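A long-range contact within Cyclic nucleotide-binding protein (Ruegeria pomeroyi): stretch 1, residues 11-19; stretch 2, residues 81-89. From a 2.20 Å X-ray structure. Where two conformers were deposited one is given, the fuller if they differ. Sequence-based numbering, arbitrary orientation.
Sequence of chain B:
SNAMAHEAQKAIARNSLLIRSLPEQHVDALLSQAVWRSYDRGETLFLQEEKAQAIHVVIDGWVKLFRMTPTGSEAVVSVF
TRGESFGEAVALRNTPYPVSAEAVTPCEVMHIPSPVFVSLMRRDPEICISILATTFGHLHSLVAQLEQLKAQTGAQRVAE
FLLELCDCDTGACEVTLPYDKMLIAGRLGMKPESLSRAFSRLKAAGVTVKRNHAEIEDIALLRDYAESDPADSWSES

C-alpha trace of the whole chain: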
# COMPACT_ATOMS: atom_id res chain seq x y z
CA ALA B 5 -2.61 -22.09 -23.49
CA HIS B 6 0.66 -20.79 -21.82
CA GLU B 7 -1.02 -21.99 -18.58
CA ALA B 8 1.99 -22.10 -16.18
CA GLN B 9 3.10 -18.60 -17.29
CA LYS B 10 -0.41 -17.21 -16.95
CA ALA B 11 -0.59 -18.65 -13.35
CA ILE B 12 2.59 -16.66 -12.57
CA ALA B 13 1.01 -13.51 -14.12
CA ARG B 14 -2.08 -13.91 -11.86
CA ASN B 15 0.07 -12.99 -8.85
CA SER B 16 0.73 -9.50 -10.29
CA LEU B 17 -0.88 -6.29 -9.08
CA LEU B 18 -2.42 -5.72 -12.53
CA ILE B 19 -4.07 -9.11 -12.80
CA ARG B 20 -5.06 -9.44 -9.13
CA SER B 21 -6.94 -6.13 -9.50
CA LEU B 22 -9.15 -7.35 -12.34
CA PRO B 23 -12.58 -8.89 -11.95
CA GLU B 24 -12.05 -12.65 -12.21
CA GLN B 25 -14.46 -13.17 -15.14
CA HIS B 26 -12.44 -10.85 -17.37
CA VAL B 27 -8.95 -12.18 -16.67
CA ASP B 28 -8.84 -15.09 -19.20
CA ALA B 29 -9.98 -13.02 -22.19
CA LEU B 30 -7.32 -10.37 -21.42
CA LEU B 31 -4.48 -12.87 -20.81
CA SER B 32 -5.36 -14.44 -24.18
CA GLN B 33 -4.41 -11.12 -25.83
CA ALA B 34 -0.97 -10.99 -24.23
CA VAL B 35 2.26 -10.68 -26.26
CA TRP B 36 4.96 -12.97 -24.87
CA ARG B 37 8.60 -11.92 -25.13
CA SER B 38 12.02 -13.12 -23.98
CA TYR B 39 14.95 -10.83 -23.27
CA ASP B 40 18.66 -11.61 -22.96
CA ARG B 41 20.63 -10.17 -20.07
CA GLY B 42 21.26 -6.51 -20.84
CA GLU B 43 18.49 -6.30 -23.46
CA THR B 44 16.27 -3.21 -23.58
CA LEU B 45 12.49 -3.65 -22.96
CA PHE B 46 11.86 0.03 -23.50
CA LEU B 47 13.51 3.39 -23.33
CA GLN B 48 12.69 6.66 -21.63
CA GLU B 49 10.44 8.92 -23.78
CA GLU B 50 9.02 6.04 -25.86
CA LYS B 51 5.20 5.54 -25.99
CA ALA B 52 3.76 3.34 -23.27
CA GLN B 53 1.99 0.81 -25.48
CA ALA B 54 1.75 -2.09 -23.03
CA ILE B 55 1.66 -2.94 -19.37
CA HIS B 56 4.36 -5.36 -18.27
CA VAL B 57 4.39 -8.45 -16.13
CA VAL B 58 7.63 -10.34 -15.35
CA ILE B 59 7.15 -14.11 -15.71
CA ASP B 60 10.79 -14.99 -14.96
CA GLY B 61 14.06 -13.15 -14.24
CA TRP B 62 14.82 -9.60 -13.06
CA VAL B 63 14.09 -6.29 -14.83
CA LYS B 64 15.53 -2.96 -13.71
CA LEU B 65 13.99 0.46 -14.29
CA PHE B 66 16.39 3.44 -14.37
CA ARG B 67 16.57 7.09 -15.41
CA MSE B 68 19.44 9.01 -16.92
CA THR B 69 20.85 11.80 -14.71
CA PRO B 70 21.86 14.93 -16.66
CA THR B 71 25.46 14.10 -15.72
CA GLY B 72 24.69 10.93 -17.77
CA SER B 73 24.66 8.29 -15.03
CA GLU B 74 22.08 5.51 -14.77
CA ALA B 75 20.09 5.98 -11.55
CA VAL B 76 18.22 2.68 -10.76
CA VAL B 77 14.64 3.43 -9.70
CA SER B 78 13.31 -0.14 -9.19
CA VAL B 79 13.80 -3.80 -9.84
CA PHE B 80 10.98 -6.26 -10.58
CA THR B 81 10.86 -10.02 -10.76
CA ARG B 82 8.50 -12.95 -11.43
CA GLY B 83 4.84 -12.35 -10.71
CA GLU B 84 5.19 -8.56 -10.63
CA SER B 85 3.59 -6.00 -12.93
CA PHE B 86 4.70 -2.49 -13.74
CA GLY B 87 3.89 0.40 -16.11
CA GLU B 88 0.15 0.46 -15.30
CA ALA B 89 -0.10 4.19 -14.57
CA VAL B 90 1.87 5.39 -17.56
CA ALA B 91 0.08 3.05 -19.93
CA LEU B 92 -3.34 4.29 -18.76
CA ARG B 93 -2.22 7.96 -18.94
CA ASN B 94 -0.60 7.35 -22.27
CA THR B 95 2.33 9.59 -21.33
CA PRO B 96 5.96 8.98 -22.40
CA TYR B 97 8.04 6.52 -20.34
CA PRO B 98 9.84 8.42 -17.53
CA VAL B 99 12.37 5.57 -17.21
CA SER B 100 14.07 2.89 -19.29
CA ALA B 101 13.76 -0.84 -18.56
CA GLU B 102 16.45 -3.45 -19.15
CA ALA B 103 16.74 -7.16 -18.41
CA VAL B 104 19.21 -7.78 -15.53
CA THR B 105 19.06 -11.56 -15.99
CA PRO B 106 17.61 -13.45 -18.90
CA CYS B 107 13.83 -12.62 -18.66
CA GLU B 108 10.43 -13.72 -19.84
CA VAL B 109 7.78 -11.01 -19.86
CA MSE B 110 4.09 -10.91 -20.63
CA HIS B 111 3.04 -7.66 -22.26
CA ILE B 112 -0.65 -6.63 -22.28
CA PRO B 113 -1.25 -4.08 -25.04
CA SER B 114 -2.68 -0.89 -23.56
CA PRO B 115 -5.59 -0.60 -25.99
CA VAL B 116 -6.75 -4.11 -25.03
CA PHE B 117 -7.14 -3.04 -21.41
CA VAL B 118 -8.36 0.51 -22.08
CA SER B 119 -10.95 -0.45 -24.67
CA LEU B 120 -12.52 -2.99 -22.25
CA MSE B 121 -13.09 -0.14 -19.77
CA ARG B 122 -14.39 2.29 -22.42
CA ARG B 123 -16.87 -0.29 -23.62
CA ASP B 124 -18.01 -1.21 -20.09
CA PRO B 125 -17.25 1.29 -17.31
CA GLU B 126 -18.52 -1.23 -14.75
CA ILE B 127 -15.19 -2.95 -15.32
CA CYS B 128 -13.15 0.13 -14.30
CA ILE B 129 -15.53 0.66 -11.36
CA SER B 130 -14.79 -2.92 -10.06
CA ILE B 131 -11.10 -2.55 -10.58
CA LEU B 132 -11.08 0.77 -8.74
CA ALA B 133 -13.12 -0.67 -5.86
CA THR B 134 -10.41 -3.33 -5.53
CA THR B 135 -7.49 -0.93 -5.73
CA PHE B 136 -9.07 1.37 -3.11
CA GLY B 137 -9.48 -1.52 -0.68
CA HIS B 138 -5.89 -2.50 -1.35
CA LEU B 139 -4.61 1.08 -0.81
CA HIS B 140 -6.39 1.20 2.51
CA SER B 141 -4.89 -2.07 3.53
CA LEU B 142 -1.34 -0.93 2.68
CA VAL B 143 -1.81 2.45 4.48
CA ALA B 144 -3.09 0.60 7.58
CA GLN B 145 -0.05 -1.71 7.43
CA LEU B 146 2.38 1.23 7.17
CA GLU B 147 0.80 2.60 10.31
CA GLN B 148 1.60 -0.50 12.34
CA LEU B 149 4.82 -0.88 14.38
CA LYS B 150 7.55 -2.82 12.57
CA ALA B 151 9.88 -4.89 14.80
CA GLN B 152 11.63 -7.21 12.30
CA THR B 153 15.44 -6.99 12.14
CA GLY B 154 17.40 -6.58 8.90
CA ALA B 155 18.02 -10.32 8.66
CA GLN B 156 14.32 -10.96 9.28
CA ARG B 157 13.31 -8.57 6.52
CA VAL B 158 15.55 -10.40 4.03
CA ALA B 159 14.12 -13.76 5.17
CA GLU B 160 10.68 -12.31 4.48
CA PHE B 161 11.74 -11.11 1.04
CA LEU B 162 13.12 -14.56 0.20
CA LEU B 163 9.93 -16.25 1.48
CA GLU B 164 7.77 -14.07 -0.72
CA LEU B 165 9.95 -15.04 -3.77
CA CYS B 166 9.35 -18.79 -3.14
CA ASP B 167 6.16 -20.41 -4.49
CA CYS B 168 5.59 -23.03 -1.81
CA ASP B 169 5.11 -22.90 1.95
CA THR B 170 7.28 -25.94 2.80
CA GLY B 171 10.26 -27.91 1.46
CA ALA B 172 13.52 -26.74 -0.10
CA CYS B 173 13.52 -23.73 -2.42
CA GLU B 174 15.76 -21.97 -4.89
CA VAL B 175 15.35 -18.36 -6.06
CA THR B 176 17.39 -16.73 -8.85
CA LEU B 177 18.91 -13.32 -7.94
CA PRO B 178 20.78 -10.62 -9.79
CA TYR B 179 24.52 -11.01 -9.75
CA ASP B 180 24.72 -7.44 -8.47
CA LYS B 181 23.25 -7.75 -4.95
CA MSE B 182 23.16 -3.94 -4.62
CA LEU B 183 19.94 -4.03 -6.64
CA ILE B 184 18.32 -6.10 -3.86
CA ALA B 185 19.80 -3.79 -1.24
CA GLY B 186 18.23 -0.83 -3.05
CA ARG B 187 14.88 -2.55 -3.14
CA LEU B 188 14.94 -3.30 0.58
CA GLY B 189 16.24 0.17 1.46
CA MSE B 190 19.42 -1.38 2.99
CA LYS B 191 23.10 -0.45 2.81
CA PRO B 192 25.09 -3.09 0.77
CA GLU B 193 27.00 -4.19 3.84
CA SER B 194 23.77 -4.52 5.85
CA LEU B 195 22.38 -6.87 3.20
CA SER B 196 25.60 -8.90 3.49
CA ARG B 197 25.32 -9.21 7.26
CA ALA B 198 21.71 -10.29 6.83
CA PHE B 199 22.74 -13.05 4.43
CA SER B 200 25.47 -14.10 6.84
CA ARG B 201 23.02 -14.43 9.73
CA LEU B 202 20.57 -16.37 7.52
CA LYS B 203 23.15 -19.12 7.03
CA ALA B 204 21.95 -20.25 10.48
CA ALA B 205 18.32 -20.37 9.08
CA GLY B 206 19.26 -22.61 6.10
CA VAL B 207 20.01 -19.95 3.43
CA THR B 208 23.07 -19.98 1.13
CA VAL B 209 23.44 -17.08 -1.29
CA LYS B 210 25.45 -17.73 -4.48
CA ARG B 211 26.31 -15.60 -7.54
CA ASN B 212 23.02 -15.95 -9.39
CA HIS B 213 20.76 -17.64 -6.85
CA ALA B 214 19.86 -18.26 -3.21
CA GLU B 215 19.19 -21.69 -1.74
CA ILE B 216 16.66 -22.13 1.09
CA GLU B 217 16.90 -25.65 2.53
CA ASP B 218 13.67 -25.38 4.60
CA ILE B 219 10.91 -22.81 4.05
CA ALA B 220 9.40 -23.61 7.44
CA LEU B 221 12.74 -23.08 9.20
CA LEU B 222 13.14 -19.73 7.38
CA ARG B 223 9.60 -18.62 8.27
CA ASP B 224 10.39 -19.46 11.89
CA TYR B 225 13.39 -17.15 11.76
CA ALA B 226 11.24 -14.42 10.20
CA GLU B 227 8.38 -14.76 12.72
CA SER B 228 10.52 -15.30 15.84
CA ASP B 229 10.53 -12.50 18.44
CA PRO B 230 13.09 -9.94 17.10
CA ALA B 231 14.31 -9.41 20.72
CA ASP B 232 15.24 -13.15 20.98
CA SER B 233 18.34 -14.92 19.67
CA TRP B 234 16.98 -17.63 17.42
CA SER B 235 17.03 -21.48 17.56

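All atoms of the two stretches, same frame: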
# COMPACT_ATOMS: atom_id res chain seq x y z
N ALA B 11 -0.45 -18.48 -14.83
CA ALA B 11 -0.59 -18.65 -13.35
C ALA B 11 0.39 -17.72 -12.63
O ALA B 11 0.00 -17.04 -11.69
CB ALA B 11 -0.37 -20.13 -12.92
N ILE B 12 1.63 -17.65 -13.11
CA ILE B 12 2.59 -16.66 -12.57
C ILE B 12 2.06 -15.21 -12.71
O ILE B 12 2.08 -14.44 -11.74
CB ILE B 12 3.97 -16.81 -13.20
CG1 ILE B 12 4.60 -18.13 -12.74
CG2 ILE B 12 4.91 -15.64 -12.82
CD1 ILE B 12 5.85 -18.53 -13.56
N ALA B 13 1.54 -14.86 -13.89
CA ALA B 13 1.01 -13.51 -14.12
C ALA B 13 -0.15 -13.14 -13.18
O ALA B 13 -0.33 -11.97 -12.85
CB ALA B 13 0.60 -13.32 -15.59
N ARG B 14 -0.94 -14.14 -12.77
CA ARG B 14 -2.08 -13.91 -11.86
C ARG B 14 -1.69 -13.40 -10.46
O ARG B 14 -2.51 -12.85 -9.76
CB ARG B 14 -2.94 -15.16 -11.77
CG ARG B 14 -3.78 -15.42 -13.03
CD ARG B 14 -4.36 -16.83 -13.03
NE ARG B 14 -5.27 -17.04 -14.15
CZ ARG B 14 -6.55 -16.64 -14.18
NH1 ARG B 14 -7.10 -16.00 -13.16
NH2 ARG B 14 -7.29 -16.89 -15.25
N ASN B 15 -0.43 -13.55 -10.09
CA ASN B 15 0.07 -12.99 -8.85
C ASN B 15 0.38 -11.49 -8.93
O ASN B 15 0.64 -10.86 -7.91
CB ASN B 15 1.33 -13.74 -8.42
CG ASN B 15 1.07 -15.20 -8.11
OD1 ASN B 15 -0.01 -15.57 -7.62
ND2 ASN B 15 2.04 -16.05 -8.40
N SER B 16 0.37 -10.91 -10.13
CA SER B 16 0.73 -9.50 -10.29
C SER B 16 -0.38 -8.55 -9.83
O SER B 16 -1.56 -8.87 -9.86
CB SER B 16 1.06 -9.19 -11.74
OG SER B 16 -0.10 -9.20 -12.57
N LEU B 17 0.03 -7.37 -9.40
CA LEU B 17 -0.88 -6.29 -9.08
C LEU B 17 -1.94 -6.02 -10.16
O LEU B 17 -3.13 -5.90 -9.87
CB LEU B 17 -0.06 -5.02 -8.83
CG LEU B 17 -0.82 -3.82 -8.34
CD1 LEU B 17 -1.24 -4.14 -6.89
CD2 LEU B 17 0.02 -2.53 -8.44
N LEU B 18 -1.50 -5.93 -11.41
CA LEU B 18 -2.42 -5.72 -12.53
C LEU B 18 -3.53 -6.77 -12.55
O LEU B 18 -4.72 -6.45 -12.57
CB LEU B 18 -1.69 -5.77 -13.86
CG LEU B 18 -2.53 -5.62 -15.12
CD1 LEU B 18 -3.18 -4.23 -15.21
CD2 LEU B 18 -1.65 -5.89 -16.33
N ILE B 19 -3.12 -8.03 -12.57
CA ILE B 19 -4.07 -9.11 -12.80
C ILE B 19 -4.92 -9.40 -11.54
O ILE B 19 -6.12 -9.63 -11.64
CB ILE B 19 -3.37 -10.37 -13.32
CG1 ILE B 19 -2.61 -10.05 -14.62
CG2 ILE B 19 -4.40 -11.52 -13.52
CD1 ILE B 19 -3.49 -9.50 -15.80
N THR B 81 10.59 -8.62 -10.48
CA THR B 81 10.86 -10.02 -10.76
C THR B 81 9.55 -10.80 -10.95
O THR B 81 8.48 -10.22 -11.07
CB THR B 81 11.77 -10.65 -9.66
OG1 THR B 81 12.27 -11.92 -10.12
CG2 THR B 81 11.04 -10.85 -8.35
N ARG B 82 9.65 -12.11 -11.04
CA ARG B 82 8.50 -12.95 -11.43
C ARG B 82 7.26 -12.70 -10.61
O ARG B 82 7.34 -12.53 -9.40
CB ARG B 82 8.82 -14.44 -11.43
CG ARG B 82 8.80 -15.09 -10.15
CD ARG B 82 9.55 -16.47 -10.18
NE ARG B 82 8.75 -17.60 -10.64
CZ ARG B 82 7.79 -18.18 -9.92
NH1 ARG B 82 7.47 -17.72 -8.72
NH2 ARG B 82 7.13 -19.24 -10.42
N GLY B 83 6.14 -12.61 -11.31
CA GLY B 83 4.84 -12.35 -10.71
C GLY B 83 4.57 -10.89 -10.42
O GLY B 83 3.63 -10.58 -9.72
N GLU B 84 5.39 -9.98 -10.93
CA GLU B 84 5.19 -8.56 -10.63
C GLU B 84 4.91 -7.77 -11.88
O GLU B 84 5.57 -7.99 -12.93
CB GLU B 84 6.40 -7.97 -9.89
CG GLU B 84 6.70 -8.71 -8.59
CD GLU B 84 7.90 -8.12 -7.84
OE1 GLU B 84 8.93 -7.71 -8.45
OE2 GLU B 84 7.81 -8.05 -6.60
N SER B 85 3.95 -6.85 -11.79
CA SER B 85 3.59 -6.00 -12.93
C SER B 85 4.16 -4.61 -12.74
O SER B 85 4.45 -4.20 -11.63
CB SER B 85 2.07 -5.88 -13.11
OG SER B 85 1.44 -5.36 -11.96
N PHE B 86 4.32 -3.89 -13.84
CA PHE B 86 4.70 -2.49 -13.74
C PHE B 86 4.28 -1.76 -15.03
O PHE B 86 3.97 -2.40 -16.03
CB PHE B 86 6.21 -2.35 -13.46
CG PHE B 86 7.10 -2.91 -14.56
CD1 PHE B 86 7.49 -4.22 -14.55
CD2 PHE B 86 7.54 -2.11 -15.60
CE1 PHE B 86 8.28 -4.74 -15.55
CE2 PHE B 86 8.38 -2.61 -16.59
CZ PHE B 86 8.73 -3.95 -16.56
N GLY B 87 4.29 -0.42 -14.99
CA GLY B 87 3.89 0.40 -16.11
C GLY B 87 2.40 0.68 -16.26
O GLY B 87 1.98 1.23 -17.29
N GLU B 88 1.61 0.29 -15.25
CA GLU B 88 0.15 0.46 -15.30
C GLU B 88 -0.22 1.92 -15.46
O GLU B 88 -0.95 2.28 -16.39
CB GLU B 88 -0.57 -0.10 -14.05
CG GLU B 88 -0.31 -1.56 -13.72
CD GLU B 88 0.91 -1.80 -12.82
OE1 GLU B 88 1.75 -0.89 -12.66
OE2 GLU B 88 1.03 -2.91 -12.27
N ALA B 89 0.30 2.78 -14.57
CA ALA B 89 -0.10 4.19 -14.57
C ALA B 89 0.23 4.86 -15.90
O ALA B 89 -0.61 5.58 -16.49
CB ALA B 89 0.57 4.96 -13.39
O HOH W 1 2.85 -6.88 -8.94

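Residues 11-19 carry the end of one helix, a type I turn from A13 to S16 and the start of a second helix, and they pack against the segment from R82 to E88, burying 411 Å² over both sides. The contact begins at I12, whose side chain points toward stretch 2 in the m, t rotamer. Its CD1 lies 3.5 Å from NH2 of R82, meeting the guanidinium obliquely. The CA-to-CB bond of R82 is directed sideways, but the long side chain bends through chi3 near -85° and brings its end nearer to the isoleucine. The carbonyl of I12 also meets the backbone of G83, with I12 O 3.6 Å from G83 CA.

A13 and R14 direct their side chains away and take no part in the contact, although A13 O accepts backbone and side-chain hydrogen bonds from S16 and so helps to shape the turn. N15 lies at the exposed margin, close to G83. Glycine suits position 83 because its phi of 82° is positive, a region that favours glycine; the neighbours would not by themselves exclude a side chain, since an ideal CB on G83 would sit 3.6 Å from N15 CB and 3.7 Å from I12 O, about ordinary contact distances.

The backbones come closest in register at S16 and E84, whose CA atoms are 4.6 Å apart. Here S16 CA makes a CA-H...O contact with G83 O at 3.1 Å; S16 N is also near this oxygen, but the angle is too poor for a hydrogen bond. The S16 hydroxyl is engaged within its own stretch. In the p rotamer, OG donates to A13 O (2.8 Å) and accepts from I19 N (3.2 Å), capping the second helix and tying it to the preceding turn. Its CB remains free to pack 3.7 Å from S85 CB.

At the first turn of that helix, unpaired amides find partners across the interface. A water accepts from L17 N at 2.9 Å and from S85 N at 3.1 Å, bridging the two backbones. The one direct hydrogen bond between the stretches runs from L18 N to S85 OG, 3.0 Å long with an angle of 157° at the hydrogen. S85 OG in turn donates to E88 OE2 at 2.5 Å, so the buried hydroxyl relays the helix amide to a carboxylate. A small polar residue fits this crowded site well. Around this polar chain the leucines supply apolar cover: L17 CB lies 3.5 Å from S85 OG, while L18 CD1 packs 4.2 Å from E88 CG. I19 makes no contact with stretch 2.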